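Local coordinates for glycerol dehydrogenase (PDB 6CSJ), which probably oxidises glycerol and related polyols with NAD+, and as this double mutant has acquired D-lactate dehydrogenase activity, at residues M1-T6 against A191-T196; L97-A102 against P123-V129; E327-A331 against V343-V348. The protein carries 2 engineered substitutions. All coordinates share one frame; numbering follows the deposited sequence.

Interaction 1: M1-T6 against A191-T196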
ATOM      1  N   MET A   1      -5.212  13.071  24.303  1.00 25.47           N
ATOM      2  CA  MET A   1      -6.097  11.920  24.672  1.00 30.98           C
ATOM      3  C   MET A   1      -7.139  11.478  23.605  1.00 25.79           C
ATOM      4  O   MET A   1      -7.854  10.507  23.815  1.00 35.94           O
ATOM      5  CB  MET A   1      -6.796  12.218  26.019  1.00 33.44           C
ATOM      6  CG  MET A   1      -5.951  11.818  27.240  1.00 35.99           C
ATOM      7  SD  MET A   1      -6.510  12.270  28.912  1.00 47.17           S
ATOM      8  CE  MET A   1      -8.242  11.872  29.019  1.00 49.29           C
ATOM      9  N   THR A   2      -7.207  12.169  22.471  1.00 21.01           N
ATOM     10  CA  THR A   2      -8.158  11.866  21.405  1.00 18.89           C
ATOM     11  C   THR A   2      -7.768  10.619  20.606  1.00 19.26           C
ATOM     12  O   THR A   2      -6.597  10.429  20.268  1.00 16.62           O
ATOM     13  CB  THR A   2      -8.279  13.067  20.433  1.00 19.00           C
ATOM     14  OG1 THR A   2      -8.637  14.232  21.170  1.00 17.17           O
ATOM     15  CG2 THR A   2      -9.348  12.837  19.348  1.00 18.17           C
ATOM     16  N   LYS A   3      -8.766   9.787  20.296  1.00 21.02           N
ATOM     17  CA  LYS A   3      -8.593   8.627  19.401  1.00 22.52           C
ATOM     18  C   LYS A   3      -9.321   8.936  18.088  1.00 21.06           C
ATOM     19  O   LYS A   3     -10.436   9.478  18.103  1.00 16.68           O
ATOM     20  CB  LYS A   3      -9.157   7.350  20.022  1.00 26.36           C
ATOM     21  CG  LYS A   3      -8.498   6.926  21.347  1.00 29.30           C
ATOM     22  CD  LYS A   3      -9.389   6.017  22.206  1.00 33.68           C
ATOM     23  CE  LYS A   3      -9.587   6.459  23.693  1.00 44.04           C
ATOM     24  NZ  LYS A   3     -10.181   7.841  23.672  1.00 43.28           N
ATOM     25  N   ILE A   4      -8.676   8.618  16.962  1.00 21.47           N
ATOM     26  CA  ILE A   4      -9.256   8.835  15.639  1.00 19.37           C
ATOM     27  C   ILE A   4      -9.087   7.575  14.792  1.00 20.36           C
ATOM     28  O   ILE A   4      -8.019   6.948  14.791  1.00 21.14           O
ATOM     29  CB  ILE A   4      -8.615  10.043  14.898  1.00 19.61           C
ATOM     30  CG1 ILE A   4      -8.714  11.322  15.749  1.00 19.18           C
ATOM     31  CG2 ILE A   4      -9.288  10.263  13.540  1.00 19.34           C
ATOM     32  CD1 ILE A   4      -7.985  12.523  15.163  1.00 17.07           C
ATOM     33  N   ILE A   5     -10.156   7.215  14.079  1.00 20.46           N
ATOM     34  CA  ILE A   5     -10.091   6.222  12.995  1.00 19.75           C
ATOM     35  C   ILE A   5     -10.706   6.889  11.771  1.00 19.20           C
ATOM     36  O   ILE A   5     -11.752   7.539  11.866  1.00 18.87           O
ATOM     37  CB  ILE A   5     -10.781   4.870  13.341  1.00 18.53           C
ATOM     38  CG1 ILE A   5     -10.587   3.851  12.204  1.00 18.48           C
ATOM     39  CG2 ILE A   5     -12.266   5.025  13.663  1.00 18.29           C
ATOM     40  CD1 ILE A   5     -10.969   2.430  12.580  1.00 17.35           C
ATOM     41  N   THR A   6     -10.009   6.764  10.647  1.00 19.12           N
ATOM     42  CA  THR A   6     -10.444   7.323   9.380  1.00 20.99           C
ATOM     43  C   THR A   6     -10.631   6.206   8.362  1.00 18.88           C
ATOM     44  O   THR A   6     -10.033   5.137   8.483  1.00 17.97           O
ATOM     45  CB  THR A   6      -9.433   8.332   8.821  1.00 22.76           C
ATOM     46  OG1 THR A   6      -8.252   7.642   8.415  1.00 23.33           O
ATOM     47  CG2 THR A   6      -9.082   9.376   9.854  1.00 23.27           C
ATOM     48  N   ALA A 191      -3.799   9.109  11.006  1.00 24.41           N
ATOM     49  CA  ALA A 191      -5.155   9.628  11.213  1.00 25.30           C
ATOM     50  C   ALA A 191      -5.230  10.778  12.230  1.00 25.57           C
ATOM     51  O   ALA A 191      -6.267  11.433  12.327  1.00 23.66           O
ATOM     52  CB  ALA A 191      -6.094   8.503  11.630  1.00 25.30           C
ATOM     53  N   GLY A 192      -4.169  10.980  13.023  1.00 27.42           N
ATOM     54  CA  GLY A 192      -4.005  12.195  13.832  1.00 25.40           C
ATOM     55  C   GLY A 192      -4.297  12.081  15.320  1.00 26.56           C
ATOM     56  O   GLY A 192      -4.263  13.085  16.035  1.00 28.18           O
ATOM     57  N   GLY A 193      -4.593  10.875  15.798  1.00 24.48           N
ATOM     58  CA  GLY A 193      -4.820  10.649  17.218  1.00 21.34           C
ATOM     59  C   GLY A 193      -4.175   9.361  17.679  1.00 20.87           C
ATOM     60  O   GLY A 193      -3.367   8.758  16.956  1.00 20.48           O
ATOM     61  N   ARG A 194      -4.562   8.932  18.870  1.00 20.75           N
ATOM     62  CA  ARG A 194      -4.180   7.620  19.383  1.00 22.53           C
ATOM     63  C   ARG A 194      -5.033   6.508  18.744  1.00 19.98           C
ATOM     64  O   ARG A 194      -6.010   6.780  18.029  1.00 18.98           O
ATOM     65  CB  ARG A 194      -4.244   7.613  20.926  1.00 21.14           C
ATOM     66  CG  ARG A 194      -3.261   8.602  21.539  1.00 21.77           C
ATOM     67  CD  ARG A 194      -3.118   8.446  23.043  1.00 24.27           C
ATOM     68  NE  ARG A 194      -4.402   8.623  23.710  1.00 31.56           N
ATOM     69  CZ  ARG A 194      -4.961   7.798  24.607  1.00 29.11           C
ATOM     70  NH1 ARG A 194      -4.349   6.703  25.055  1.00 22.83           N
ATOM     71  NH2 ARG A 194      -6.154   8.120  25.123  1.00 29.36           N
ATOM     72  N   VAL A 195      -4.641   5.265  19.013  1.00 20.11           N
ATOM     73  CA  VAL A 195      -5.165   4.101  18.302  1.00 18.32           C
ATOM     74  C   VAL A 195      -6.487   3.612  18.899  1.00 18.36           C
ATOM     75  O   VAL A 195      -6.569   3.312  20.080  1.00 19.73           O
ATOM     76  CB  VAL A 195      -4.139   2.953  18.269  1.00 16.27           C
ATOM     77  CG1 VAL A 195      -4.705   1.725  17.558  1.00 15.06           C
ATOM     78  CG2 VAL A 195      -2.840   3.404  17.601  1.00 16.74           C
ATOM     79  N   THR A 196      -7.519   3.536  18.054  1.00 17.39           N
ATOM     80  CA  THR A 196      -8.811   2.946  18.432  1.00 16.28           C
ATOM     81  C   THR A 196      -8.713   1.424  18.565  1.00 16.46           C
ATOM     82  O   THR A 196      -7.824   0.790  17.977  1.00 14.21           O
ATOM     83  CB  THR A 196      -9.908   3.247  17.386  1.00 14.97           C
ATOM     84  OG1 THR A 196      -9.499   2.763  16.089  1.00 14.57           O
ATOM     85  CG2 THR A 196     -10.193   4.743  17.317  1.00 14.51           C
TER
HETATM   86  O   HOH W   1      -7.503   4.362  15.230  1.00 10.14           O
HETATM   87  O   HOH W   2      -5.619   7.673  15.544  1.00 17.84           O
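Thr2 and Arg194 meet backbone to backbone: Arg194 N donates to Thr2 O at 2.9 Å. A weak bond of 3.4 Å from Ile4 N to Arg194 O comes back, so Lys3 and Arg194 form a single beta bridge between the N-terminal tail and the loop entering helix 197-221. Two waters widen this polar seam: one donates to both Ile4 O and Arg194 O, the other joins Ile4 O to Thr196 N.

Farther out, the Arg194 chain bends at chi3 (-59°) and brings NH2 to Met1 O at 3.2 Å. Met1 O lies near the guanidinium plane, whereas NH2 sits above the carbonyl plane. NH1 is held by Asn186. Lys3 NZ comes within 4.3 Å of Arg194 NH2, two like charges that would probably repel mildly.

Apolar contacts fill the other end. Ile4 lays CG2 at 4.1 Å from Ala191 CB and CD1 against the Gly192 backbone; Thr6 CG2 reaches Ala191 CB at 3.6 Å. Beside the bridge, Thr196 CG2 rests on Lys3 CB, while Ile5 CB meets Thr196 OG1, a hydroxyl bonded to Ala199 N.

Gly193 suits this closeness, since a beta carbon there would collide with Thr2 O. Backbone atoms and waters thus carry most of the polar hold, with the Arg194 guanidinium as its main side-chain contribution.

Interaction 2: L97-A102 against P123-V129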
ATOM      1  N   LEU A  97      -3.756   6.540  -8.996  1.00 19.77           N
ATOM      2  CA  LEU A  97      -4.723   6.696  -7.898  1.00 20.42           C
ATOM      3  C   LEU A  97      -4.439   7.965  -7.115  1.00 21.18           C
ATOM      4  O   LEU A  97      -5.347   8.730  -6.823  1.00 23.92           O
ATOM      5  CB  LEU A  97      -4.697   5.476  -6.952  1.00 21.54           C
ATOM      6  CG  LEU A  97      -4.981   4.097  -7.571  1.00 21.81           C
ATOM      7  CD1 LEU A  97      -5.006   3.016  -6.511  1.00 21.08           C
ATOM      8  CD2 LEU A  97      -6.278   4.093  -8.370  1.00 22.26           C
ATOM      9  N   ASP A  98      -3.168   8.196  -6.806  1.00 23.26           N
ATOM     10  CA  ASP A  98      -2.750   9.415  -6.096  1.00 23.94           C
ATOM     11  C   ASP A  98      -3.032  10.693  -6.892  1.00 22.96           C
ATOM     12  O   ASP A  98      -3.430  11.716  -6.315  1.00 21.83           O
ATOM     13  CB  ASP A  98      -1.259   9.330  -5.701  1.00 28.55           C
ATOM     14  CG  ASP A  98      -0.992   8.308  -4.575  1.00 29.37           C
ATOM     15  OD1 ASP A  98      -1.944   7.659  -4.079  1.00 27.07           O
ATOM     16  OD2 ASP A  98       0.186   8.175  -4.184  1.00 30.79           O
ATOM     17  N   THR A  99      -2.845  10.626  -8.208  1.00 21.12           N
ATOM     18  CA  THR A  99      -3.170  11.745  -9.098  1.00 21.15           C
ATOM     19  C   THR A  99      -4.659  12.083  -9.008  1.00 19.25           C
ATOM     20  O   THR A  99      -5.024  13.250  -8.877  1.00 18.60           O
ATOM     21  CB  THR A  99      -2.743  11.434 -10.555  1.00 20.21           C
ATOM     22  OG1 THR A  99      -1.331  11.230 -10.599  1.00 20.47           O
ATOM     23  CG2 THR A  99      -3.115  12.547 -11.506  1.00 21.80           C
ATOM     24  N   ALA A 100      -5.506  11.060  -9.052  1.00 18.03           N
ATOM     25  CA  ALA A 100      -6.948  11.253  -8.900  1.00 18.29           C
ATOM     26  C   ALA A 100      -7.319  11.870  -7.542  1.00 18.10           C
ATOM     27  O   ALA A 100      -8.197  12.725  -7.468  1.00 22.37           O
ATOM     28  CB  ALA A 100      -7.683   9.939  -9.103  1.00 17.43           C
ATOM     29  N   LYS A 101      -6.662  11.441  -6.474  1.00 20.94           N
ATOM     30  CA  LYS A 101      -6.941  11.982  -5.136  1.00 20.93           C
ATOM     31  C   LYS A 101      -6.567  13.466  -5.064  1.00 20.27           C
ATOM     32  O   LYS A 101      -7.331  14.279  -4.535  1.00 21.68           O
ATOM     33  CB  LYS A 101      -6.181  11.218  -4.049  1.00 19.47           C
ATOM     34  CG  LYS A 101      -6.522   9.741  -3.883  1.00 21.56           C
ATOM     35  CD  LYS A 101      -5.769   9.137  -2.712  1.00 23.37           C
ATOM     36  CE  LYS A 101      -5.311   7.720  -2.992  1.00 27.40           C
ATOM     37  NZ  LYS A 101      -4.445   7.186  -1.891  1.00 32.25           N
ATOM     38  N   ALA A 102      -5.391  13.796  -5.597  1.00 18.95           N
ATOM     39  CA  ALA A 102      -4.926  15.188  -5.705  1.00 20.59           C
ATOM     40  C   ALA A 102      -5.903  16.066  -6.507  1.00 22.48           C
ATOM     41  O   ALA A 102      -6.265  17.162  -6.059  1.00 19.98           O
ATOM     42  CB  ALA A 102      -3.532  15.241  -6.329  1.00 18.88           C
ATOM     43  N   PRO A 123      -3.986   2.657  -1.370  1.00 15.03           N
ATOM     44  CA  PRO A 123      -5.235   3.103  -1.999  1.00 15.39           C
ATOM     45  C   PRO A 123      -6.274   3.761  -1.099  1.00 16.62           C
ATOM     46  O   PRO A 123      -6.852   4.780  -1.491  1.00 16.24           O
ATOM     47  CB  PRO A 123      -5.789   1.824  -2.590  1.00 15.58           C
ATOM     48  CG  PRO A 123      -4.568   1.107  -3.019  1.00 16.40           C
ATOM     49  CD  PRO A 123      -3.586   1.336  -1.904  1.00 16.66           C
ATOM     50  N   THR A 124      -6.494   3.219   0.092  1.00 17.17           N
ATOM     51  CA  THR A 124      -7.497   3.771   1.008  1.00 17.77           C
ATOM     52  C   THR A 124      -7.046   5.042   1.724  1.00 17.73           C
ATOM     53  O   THR A 124      -7.871   5.693   2.368  1.00 15.88           O
ATOM     54  CB  THR A 124      -7.858   2.756   2.117  1.00 19.13           C
ATOM     55  OG1 THR A 124      -6.654   2.353   2.803  1.00 15.96           O
ATOM     56  CG2 THR A 124      -8.547   1.539   1.524  1.00 18.27           C
ATOM     57  N   SER A 125      -5.755   5.389   1.638  1.00 16.52           N
ATOM     58  CA  SER A 125      -5.172   6.417   2.501  1.00 18.49           C
ATOM     59  C   SER A 125      -5.375   7.847   1.993  1.00 19.61           C
ATOM     60  O   SER A 125      -5.448   8.078   0.782  1.00 19.67           O
ATOM     61  CB  SER A 125      -3.676   6.164   2.680  1.00 17.60           C
ATOM     62  OG  SER A 125      -2.959   6.521   1.500  1.00 19.93           O
ATOM     63  N   ALA A 126      -5.429   8.782   2.943  1.00 19.57           N
ATOM     64  CA  ALA A 126      -5.548  10.216   2.681  1.00 18.94           C
ATOM     65  C   ALA A 126      -4.182  10.813   2.336  1.00 18.89           C
ATOM     66  O   ALA A 126      -3.671  11.682   3.055  1.00 19.62           O
ATOM     67  CB  ALA A 126      -6.132  10.925   3.905  1.00 19.35           C
ATOM     68  N   LEU A 127      -3.594  10.370   1.227  1.00 19.86           N
ATOM     69  CA  LEU A 127      -2.195  10.670   0.924  1.00 22.82           C
ATOM     70  C   LEU A 127      -1.920  10.519  -0.563  1.00 20.74           C
ATOM     71  O   LEU A 127      -2.260   9.500  -1.148  1.00 20.12           O
ATOM     72  CB  LEU A 127      -1.276   9.729   1.713  1.00 25.99           C
ATOM     73  CG  LEU A 127       0.245   9.888   1.566  1.00 31.36           C
ATOM     74  CD1 LEU A 127       0.685  11.298   1.924  1.00 33.42           C
ATOM     75  CD2 LEU A 127       0.964   8.836   2.398  1.00 33.32           C
ATOM     76  N   SER A 128      -1.297  11.535  -1.154  1.00 21.67           N
ATOM     77  CA  SER A 128      -0.768  11.445  -2.513  1.00 26.31           C
ATOM     78  C   SER A 128       0.739  11.643  -2.458  1.00 24.62           C
ATOM     79  O   SER A 128       1.211  12.618  -1.882  1.00 22.95           O
ATOM     80  CB  SER A 128      -1.398  12.506  -3.421  1.00 27.84           C
ATOM     81  OG  SER A 128      -2.804  12.389  -3.449  1.00 29.60           O
ATOM     82  N   VAL A 129       1.489  10.721  -3.045  1.00 24.83           N
ATOM     83  CA  VAL A 129       2.937  10.867  -3.123  1.00 25.70           C
ATOM     84  C   VAL A 129       3.214  11.584  -4.436  1.00 26.93           C
ATOM     85  O   VAL A 129       2.898  11.062  -5.504  1.00 35.95           O
ATOM     86  CB  VAL A 129       3.667   9.505  -3.055  1.00 25.62           C
ATOM     87  CG1 VAL A 129       5.175   9.714  -3.037  1.00 26.48           C
ATOM     88  CG2 VAL A 129       3.230   8.717  -1.823  1.00 22.74           C
TER
HETATM   89  O   HOH W   3       1.854   8.418  -6.170  1.00 15.61           O
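Lys101 NZ is gripped by carbonyls of the 123-129 segment: Ser125 O at 3.0 Å, Leu127 O at 3.3 Å and, weakly, Pro123 O at 3.4 Å. The lysine belongs to helix 94-106, the connection of a beta-alpha-beta unit between parallel strands 87-92 and 111-115 in the Rossmann-like N-terminal domain, which in this family binds the dinucleotide. The chain that curls round its ammonium group leads into the antiparallel hairpin of strands 127-131 and 137-142. The axes of helix 97-102 and strand 127-129 approach to 7.4 Å, their directions 122° apart.

Starting with CG anti to the carbonyl carbon (chi1 -63°), the lysine runs out from the helix and bends at chi3, which delivers NZ among the carbonyls. Ala122 O adds another weak bond. One turn back, Asp98 OD1 forms a salt bridge with the same nitrogen at 3.4 Å. A methionine at Lys101 would probably leave Ser125 O and Leu127 O without their shared donor in a buried place, and Asp98 without its positive partner.

The other Asp98 oxygen faces the strand. Val129 N points almost straight at OD2 (3.1 Å, 177°), but approaches from above the carboxylate plane; a water donates to OD2 and to Val129 O, making a second link. Apolar contact is slight: Leu97 CD1 lies at 4.0 Å from Pro123 CG, and both residues also touch Pro115 of strand 111-115.

Ser128 closes the contact against the helix backbone. Its OG donates to Asp98 O at 3.0 Å, although that carbonyl already accepts the helical bond from Ala102 N, and the two donors reach the oxygen from opposite faces of its plane.

Interaction 3: E327-A331 against V343-V348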
ATOM      1  N   GLU A 327      21.046   4.760   9.691  1.00 23.28           N
ATOM      2  CA  GLU A 327      20.988   6.215   9.931  1.00 24.34           C
ATOM      3  C   GLU A 327      19.769   6.835   9.264  1.00 22.78           C
ATOM      4  O   GLU A 327      19.029   7.587   9.915  1.00 20.18           O
ATOM      5  CB  GLU A 327      22.282   6.923   9.498  1.00 27.58           C
ATOM      6  CG  GLU A 327      23.270   7.164  10.649  1.00 38.87           C
ATOM      7  CD  GLU A 327      24.708   6.767  10.322  1.00 40.91           C
ATOM      8  OE1 GLU A 327      25.194   7.099   9.212  1.00 39.29           O
ATOM      9  OE2 GLU A 327      25.348   6.122  11.187  1.00 45.67           O
ATOM     10  N   LEU A 328      19.528   6.487   7.998  1.00 23.34           N
ATOM     11  CA  LEU A 328      18.353   6.996   7.287  1.00 24.91           C
ATOM     12  C   LEU A 328      17.045   6.508   7.925  1.00 22.55           C
ATOM     13  O   LEU A 328      16.072   7.271   7.988  1.00 29.65           O
ATOM     14  CB  LEU A 328      18.409   6.650   5.788  1.00 23.52           C
ATOM     15  CG  LEU A 328      17.340   7.261   4.857  1.00 23.00           C
ATOM     16  CD1 LEU A 328      17.194   8.768   4.977  1.00 21.85           C
ATOM     17  CD2 LEU A 328      17.682   6.882   3.414  1.00 23.03           C
ATOM     18  N   SER A 329      17.029   5.265   8.413  1.00 20.98           N
ATOM     19  CA  SER A 329      15.854   4.720   9.121  1.00 21.36           C
ATOM     20  C   SER A 329      15.527   5.508  10.389  1.00 21.16           C
ATOM     21  O   SER A 329      14.367   5.588  10.774  1.00 20.93           O
ATOM     22  CB  SER A 329      16.059   3.246   9.492  1.00 22.57           C
ATOM     23  OG  SER A 329      16.374   2.445   8.370  1.00 22.29           O
ATOM     24  N   CYS A 330      16.560   6.068  11.030  1.00 25.42           N
ATOM     25  CA  CYS A 330      16.429   6.853  12.267  1.00 27.62           C
ATOM     26  C   CYS A 330      16.411   8.383  12.087  1.00 33.32           C
ATOM     27  O   CYS A 330      16.522   9.109  13.078  1.00 32.91           O
ATOM     28  CB  CYS A 330      17.559   6.471  13.230  1.00 23.38           C
ATOM     29  SG  CYS A 330      17.543   4.728  13.709  1.00 22.38           S
ATOM     30  N   ALA A 331      16.243   8.876  10.853  1.00 32.77           N
ATOM     31  CA  ALA A 331      16.140  10.326  10.593  1.00 33.18           C
ATOM     32  C   ALA A 331      15.051  10.980  11.422  1.00 29.72           C
ATOM     33  O   ALA A 331      14.064  10.340  11.741  1.00 31.35           O
ATOM     34  CB  ALA A 331      15.885  10.596   9.107  1.00 29.77           C
ATOM     35  N   VAL A 343      15.400   4.070  20.497  1.00 28.20           N
ATOM     36  CA  VAL A 343      15.989   3.517  19.289  1.00 31.40           C
ATOM     37  C   VAL A 343      17.201   4.349  18.887  1.00 29.12           C
ATOM     38  O   VAL A 343      17.154   5.570  18.945  1.00 29.26           O
ATOM     39  CB  VAL A 343      14.975   3.551  18.125  1.00 32.00           C
ATOM     40  CG1 VAL A 343      15.614   3.029  16.834  1.00 32.36           C
ATOM     41  CG2 VAL A 343      13.726   2.759  18.501  1.00 30.09           C
ATOM     42  N   THR A 344      18.273   3.678  18.469  1.00 27.41           N
ATOM     43  CA  THR A 344      19.476   4.352  17.971  1.00 28.81           C
ATOM     44  C   THR A 344      19.911   3.673  16.679  1.00 30.68           C
ATOM     45  O   THR A 344      19.534   2.520  16.435  1.00 30.11           O
ATOM     46  CB  THR A 344      20.651   4.239  18.961  1.00 27.89           C
ATOM     47  OG1 THR A 344      21.056   2.874  19.066  1.00 25.09           O
ATOM     48  CG2 THR A 344      20.263   4.740  20.348  1.00 26.42           C
ATOM     49  N   PRO A 345      20.719   4.361  15.858  1.00 28.87           N
ATOM     50  CA  PRO A 345      21.251   3.723  14.650  1.00 24.75           C
ATOM     51  C   PRO A 345      21.992   2.399  14.884  1.00 25.02           C
ATOM     52  O   PRO A 345      21.830   1.466  14.091  1.00 24.40           O
ATOM     53  CB  PRO A 345      22.174   4.797  14.070  1.00 26.31           C
ATOM     54  CG  PRO A 345      21.587   6.088  14.537  1.00 26.27           C
ATOM     55  CD  PRO A 345      20.919   5.825  15.837  1.00 26.00           C
ATOM     56  N   ASP A 346      22.773   2.314  15.959  1.00 28.62           N
ATOM     57  CA  ASP A 346      23.450   1.056  16.347  1.00 28.29           C
ATOM     58  C   ASP A 346      22.467  -0.081  16.564  1.00 21.82           C
ATOM     59  O   ASP A 346      22.709  -1.192  16.136  1.00 18.40           O
ATOM     60  CB  ASP A 346      24.269   1.232  17.642  1.00 33.68           C
ATOM     61  CG  ASP A 346      25.603   1.912  17.424  1.00 35.39           C
ATOM     62  OD1 ASP A 346      25.938   2.281  16.282  1.00 40.67           O
ATOM     63  OD2 ASP A 346      26.331   2.087  18.415  1.00 50.48           O
ATOM     64  N   LEU A 347      21.363   0.222  17.242  1.00 21.67           N
ATOM     65  CA  LEU A 347      20.329  -0.764  17.567  1.00 22.45           C
ATOM     66  C   LEU A 347      19.602  -1.237  16.296  1.00 24.79           C
ATOM     67  O   LEU A 347      19.328  -2.436  16.139  1.00 24.91           O
ATOM     68  CB  LEU A 347      19.348  -0.168  18.574  1.00 23.08           C
ATOM     69  CG  LEU A 347      18.572  -1.054  19.546  1.00 28.57           C
ATOM     70  CD1 LEU A 347      19.439  -1.990  20.385  1.00 26.94           C
ATOM     71  CD2 LEU A 347      17.789  -0.126  20.489  1.00 31.86           C
ATOM     72  N   VAL A 348      19.329  -0.296  15.388  1.00 23.51           N
ATOM     73  CA  VAL A 348      18.685  -0.605  14.105  1.00 27.56           C
ATOM     74  C   VAL A 348      19.640  -1.362  13.161  1.00 23.72           C
ATOM     75  O   VAL A 348      19.220  -2.304  12.483  1.00 24.91           O
ATOM     76  CB  VAL A 348      18.119   0.664  13.426  1.00 28.71           C
ATOM     77  CG1 VAL A 348      17.527   0.342  12.048  1.00 27.76           C
ATOM     78  CG2 VAL A 348      17.071   1.307  14.328  1.00 26.13           C
TER
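Cys330 SG and Val348 CG2 meet at 3.5 Å, the closest approach in a contact that has no hydrogen bond between its two segments. The sulfur is the centre of the apolar group. A chi1 of -61° sets SG beside the backbone N and sends it across to 343-348, where it fits in as that chain turns into its helix: Val343 CG1 lies at 4.0 Å, Pro345 CD at 4.1 Å, and the Thr344-Pro345 peptide at a similar distance. Two more apolar touches extend the patch. Ser329 CB rests on Val348 CG1 at 4.1 Å, and Glu327 CG comes within 4.3 Å of Pro345 CB at the exposed side. Ile336 of the intervening loop packs against Val343 and Val348, while Ile256 of helix 252-259 covers Ser329 and Val348.

Several polar groups bond within their own segment or to residues beyond. Thr344 is the N-cap of helix 345-365, its OG1 accepting from Leu347 N at 3.2 Å, and Pro345, whose nitrogen has no hydrogen, takes the first helical position, where no N-H donor is called for. Cys330 is the first residue to leave helical geometry after helix 319-329; its carbonyl is bonded by Tyr337 OH. Ser329 OG turns back to Val325 O of its own helix, and Asp346 makes a salt bridge to Arg323.

The contact therefore joins the C-terminal end of helix 319-329 to the start of the last helix, within the helical C-terminal part characteristic of this family. Its chemistry is that of van der Waals packing: a thiol set among two valines and a proline relies on shape and burial, with no directional bond across the segments to fix it.

Overall arrangement
The three contacts do not touch, though interactions 1 and 2 come within about 6 Å at their nearest atoms. Interaction 2 is the deepest, beside the parallel sheet of the N-terminal domain, where helix 94-106 meets the hairpin 127-142. Interaction 1, at the surface with its centre about 20 Å from that of interaction 2, brings residues 1-6 back to the loop before helix 197-221 and so ties the chain's start to the helical half; in sequence, interaction 2 falls between its two segments. Interaction 3 follows both, among the C-terminal helices, its centre about 26 and 29 Å from those of interactions 1 and 2. Helix 228-248 connects the first two, since Glu246 bonds Ala126 and Ala191.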